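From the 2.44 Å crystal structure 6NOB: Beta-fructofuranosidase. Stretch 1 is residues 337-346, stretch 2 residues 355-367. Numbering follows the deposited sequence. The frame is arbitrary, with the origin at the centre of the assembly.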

# COMPACT_ATOMS: atom_id res chain seq x y z
N THR A 337 21.98 16.47 2.75
CA THR A 337 21.64 15.05 2.71
C THR A 337 21.14 14.65 1.33
O THR A 337 20.76 15.48 0.51
CB THR A 337 20.58 14.71 3.77
OG1 THR A 337 19.36 15.40 3.46
CG2 THR A 337 21.05 15.11 5.16
N VAL A 338 21.15 13.34 1.10
CA VAL A 338 20.66 12.73 -0.13
C VAL A 338 19.94 11.45 0.24
O VAL A 338 20.40 10.72 1.14
CB VAL A 338 21.82 12.47 -1.12
CG1 VAL A 338 22.95 11.71 -0.43
CG2 VAL A 338 21.34 11.72 -2.35
N PRO A 339 18.80 11.14 -0.37
CA PRO A 339 18.11 9.87 -0.06
C PRO A 339 19.01 8.68 -0.37
O PRO A 339 19.67 8.63 -1.41
CB PRO A 339 16.88 9.91 -0.97
CG PRO A 339 16.65 11.37 -1.23
CD PRO A 339 18.01 11.99 -1.28
N ALA A 340 19.03 7.72 0.55
CA ALA A 340 19.89 6.56 0.42
C ALA A 340 19.18 5.30 0.90
O ALA A 340 18.39 5.35 1.85
CB ALA A 340 21.20 6.74 1.21
N MET A 341 19.47 4.19 0.23
CA MET A 341 19.03 2.86 0.67
C MET A 341 20.20 2.22 1.40
O MET A 341 21.14 1.72 0.77
CB MET A 341 18.59 2.01 -0.51
CG MET A 341 17.24 2.38 -1.07
SD MET A 341 16.70 1.15 -2.27
CE MET A 341 15.36 2.05 -3.04
N THR A 342 20.14 2.22 2.72
CA THR A 342 21.20 1.63 3.52
C THR A 342 21.02 0.12 3.58
O THR A 342 19.95 -0.38 3.94
CB THR A 342 21.20 2.24 4.92
OG1 THR A 342 19.86 2.49 5.34
CG2 THR A 342 21.99 3.54 4.92
N LEU A 343 22.07 -0.60 3.22
CA LEU A 343 22.04 -2.05 3.09
C LEU A 343 22.62 -2.72 4.33
O LEU A 343 23.66 -2.29 4.85
CB LEU A 343 22.80 -2.50 1.85
CG LEU A 343 22.67 -3.97 1.44
CD1 LEU A 343 21.23 -4.30 1.07
CD2 LEU A 343 23.61 -4.28 0.28
N PHE A 344 21.95 -3.77 4.80
CA PHE A 344 22.40 -4.58 5.92
C PHE A 344 22.33 -6.05 5.54
O PHE A 344 21.53 -6.45 4.68
CB PHE A 344 21.56 -4.35 7.18
CG PHE A 344 21.60 -2.94 7.69
CD1 PHE A 344 20.76 -1.97 7.16
CD2 PHE A 344 22.45 -2.58 8.72
CE1 PHE A 344 20.78 -0.68 7.64
CE2 PHE A 344 22.48 -1.29 9.20
CZ PHE A 344 21.65 -0.33 8.66
N SER A 345 23.15 -6.87 6.18
CA SER A 345 23.14 -8.31 5.92
C SER A 345 23.34 -9.07 7.22
O SER A 345 24.01 -8.61 8.15
CB SER A 345 24.22 -8.73 4.92
OG SER A 345 25.51 -8.46 5.42
N ALA A 346 22.76 -10.27 7.27
CA ALA A 346 22.87 -11.16 8.41
C ALA A 346 23.10 -12.59 7.93
O ALA A 346 22.54 -13.00 6.90
CB ALA A 346 21.62 -11.10 9.30
N THR A 355 22.98 -10.79 14.41
CA THR A 355 23.20 -9.37 14.23
C THR A 355 23.16 -9.00 12.75
O THR A 355 23.39 -9.84 11.87
CB THR A 355 24.54 -8.93 14.83
OG1 THR A 355 25.62 -9.58 14.13
CG2 THR A 355 24.60 -9.29 16.30
N TRP A 356 22.87 -7.74 12.49
CA TRP A 356 22.74 -7.22 11.13
C TRP A 356 23.91 -6.28 10.85
O TRP A 356 24.07 -5.26 11.52
CB TRP A 356 21.39 -6.53 10.94
CG TRP A 356 20.29 -7.53 10.88
CD1 TRP A 356 19.61 -8.07 11.94
CD2 TRP A 356 19.76 -8.16 9.70
NE1 TRP A 356 18.68 -8.98 11.49
CE2 TRP A 356 18.75 -9.05 10.12
CE3 TRP A 356 20.04 -8.05 8.34
CZ2 TRP A 356 18.02 -9.83 9.22
CZ3 TRP A 356 19.31 -8.82 7.45
CH2 TRP A 356 18.32 -9.70 7.89
N ARG A 357 24.73 -6.65 9.87
CA ARG A 357 25.95 -5.94 9.54
C ARG A 357 25.66 -4.83 8.54
O ARG A 357 25.05 -5.07 7.50
CB ARG A 357 26.98 -6.92 8.97
CG ARG A 357 28.35 -6.35 8.70
CD ARG A 357 29.28 -7.45 8.19
NE ARG A 357 28.90 -7.90 6.86
CZ ARG A 357 29.31 -9.04 6.30
NH1 ARG A 357 30.11 -9.85 6.98
NH2 ARG A 357 28.92 -9.36 5.08
N TYR A 358 26.11 -3.61 8.85
CA TYR A 358 25.91 -2.49 7.94
C TYR A 358 26.83 -2.62 6.74
O TYR A 358 28.05 -2.76 6.89
CB TYR A 358 26.15 -1.17 8.66
CG TYR A 358 25.95 0.05 7.79
CD1 TYR A 358 24.94 0.09 6.84
CD2 TYR A 358 26.77 1.17 7.91
CE1 TYR A 358 24.75 1.20 6.03
CE2 TYR A 358 26.60 2.28 7.11
CZ TYR A 358 25.58 2.29 6.17
OH TYR A 358 25.40 3.39 5.37
N GLU A 359 26.26 -2.58 5.54
CA GLU A 359 27.00 -2.78 4.31
C GLU A 359 27.21 -1.49 3.51
O GLU A 359 27.78 -1.54 2.42
CB GLU A 359 26.30 -3.82 3.43
CG GLU A 359 26.10 -5.18 4.09
CD GLU A 359 27.26 -6.12 3.83
OE1 GLU A 359 27.33 -7.17 4.50
OE2 GLU A 359 28.10 -5.81 2.96
N GLY A 360 26.76 -0.35 4.02
CA GLY A 360 26.84 0.89 3.29
C GLY A 360 25.60 1.13 2.46
O GLY A 360 24.71 0.28 2.37
N PRO A 361 25.51 2.31 1.84
CA PRO A 361 24.37 2.59 0.95
C PRO A 361 24.51 1.86 -0.37
O PRO A 361 25.45 2.11 -1.14
CB PRO A 361 24.43 4.11 0.77
CG PRO A 361 25.88 4.44 0.95
CD PRO A 361 26.39 3.47 2.00
N VAL A 362 23.58 0.94 -0.65
CA VAL A 362 23.58 0.25 -1.93
C VAL A 362 23.16 1.21 -3.05
O VAL A 362 23.53 1.02 -4.21
CB VAL A 362 22.68 -0.99 -1.88
CG1 VAL A 362 21.22 -0.60 -1.77
CG2 VAL A 362 22.91 -1.89 -3.08
N LEU A 363 22.41 2.25 -2.71
CA LEU A 363 21.90 3.19 -3.69
C LEU A 363 21.68 4.55 -3.04
O LEU A 363 21.16 4.63 -1.92
CB LEU A 363 20.58 2.70 -4.31
CG LEU A 363 19.93 3.62 -5.34
CD1 LEU A 363 20.78 3.71 -6.59
CD2 LEU A 363 18.52 3.16 -5.68
N ALA A 364 22.10 5.60 -3.73
CA ALA A 364 21.79 6.97 -3.36
C ALA A 364 21.31 7.70 -4.60
O ALA A 364 21.93 7.59 -5.67
CB ALA A 364 23.00 7.68 -2.74
N ASP A 365 20.21 8.45 -4.48
CA ASP A 365 19.60 9.13 -5.62
C ASP A 365 20.06 10.58 -5.61
O ASP A 365 19.41 11.46 -5.05
CB ASP A 365 18.08 9.03 -5.55
CG ASP A 365 17.41 9.38 -6.87
OD1 ASP A 365 18.05 10.06 -7.71
OD2 ASP A 365 16.24 9.00 -7.07
N PHE A 366 21.20 10.84 -6.26
CA PHE A 366 21.69 12.20 -6.37
C PHE A 366 20.96 13.00 -7.44
O PHE A 366 20.93 14.23 -7.37
CB PHE A 366 23.20 12.22 -6.65
CG PHE A 366 24.03 12.30 -5.40
CD1 PHE A 366 24.36 11.15 -4.70
CD2 PHE A 366 24.46 13.52 -4.92
CE1 PHE A 366 25.11 11.22 -3.54
CE2 PHE A 366 25.22 13.60 -3.77
CZ PHE A 366 25.55 12.45 -3.08
N GLY A 367 20.35 12.32 -8.42
CA GLY A 367 19.49 13.02 -9.36
C GLY A 367 18.31 13.67 -8.67
O GLY A 367 17.81 14.70 -9.14

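The two stretches meet as antiparallel neighbours in a β-sheet, held by a ladder of backbone hydrogen bonds and flanked by mostly apolar side chains, with one polar cluster around Glu-359. Residues 337-346 form one continuous strand, whereas the partner runs as two shorter strands with a corner at Val-362; their directions lie 150° and 167° from that of the first strand, and about 1000 Å² is buried in all.

At one end of the ladder, Ser-345 and Arg-357 form a reciprocal pair: Ser-345 N donates to Arg-357 O (2.9 Å) and Arg-357 N to Ser-345 O (2.7 Å). Next come Leu-343 N to Gly-360 O (2.9 Å) and Glu-359 N to Leu-343 O (2.7 Å). Because the two bonds of Leu-343 go to successive residues, the partner strand gains one residue here. The corner does the same at Met-341, which donates from N to Leu-363 O (2.8 Å) and accepts at O from Val-362 N (2.9 Å), the latter at a bent 135°. Asp-365 N to Pro-339 O (3.1 Å) closes the series; proline, lacking an amide hydrogen, can only accept. Between these rungs the CA atoms draw close, and Phe-344 CA lies 3.1 Å from Arg-357 O in a CA-H...O contact. Gly-360, at phi 90° and psi 174°, adopts a backbone in which a CB would jam against the preceding carbonyl oxygen.

One face carries Ala-340, Thr-342 and Phe-344 opposite Ala-364, Pro-361 and Tyr-358. The small Ala-340 sets its CB 4.2 Å from Pro-361 CB and 4.4 Å from Ala-364 CB. The rings of Phe-344 and Tyr-358 meet obliquely, planes at 37°, with Phe-344 CE2 3.7 Å from Tyr-358 CD1. Thr-342 CG2 approaches Tyr-358 OH to 3.4 Å.

On the face of Met-341, Leu-343 and Ser-345, Val-362 fills space beside the first two: its CG1 is 3.9 Å from Met-341 CB, its CB 4.0 Å from Leu-343 CB. Farther along, Ser-345 OG donates a very short hydrogen bond to Glu-359 OE1 (2.4 Å). The same carboxylate oxygen receives Arg-357 NE (2.9 Å) and NH2 (2.8 Å) in a salt bridge, so hydroxyl and guanidinium converge on one negative acceptor.

Methyl groups cover aromatic faces near both ends. Ala-346 CB sits 3.4 Å from the centroid of the Trp-356 six-membered ring, almost on its normal, and Val-338 CG2 lies 4.0 Å from the Phe-366 ring centroid, both CH-pi contacts.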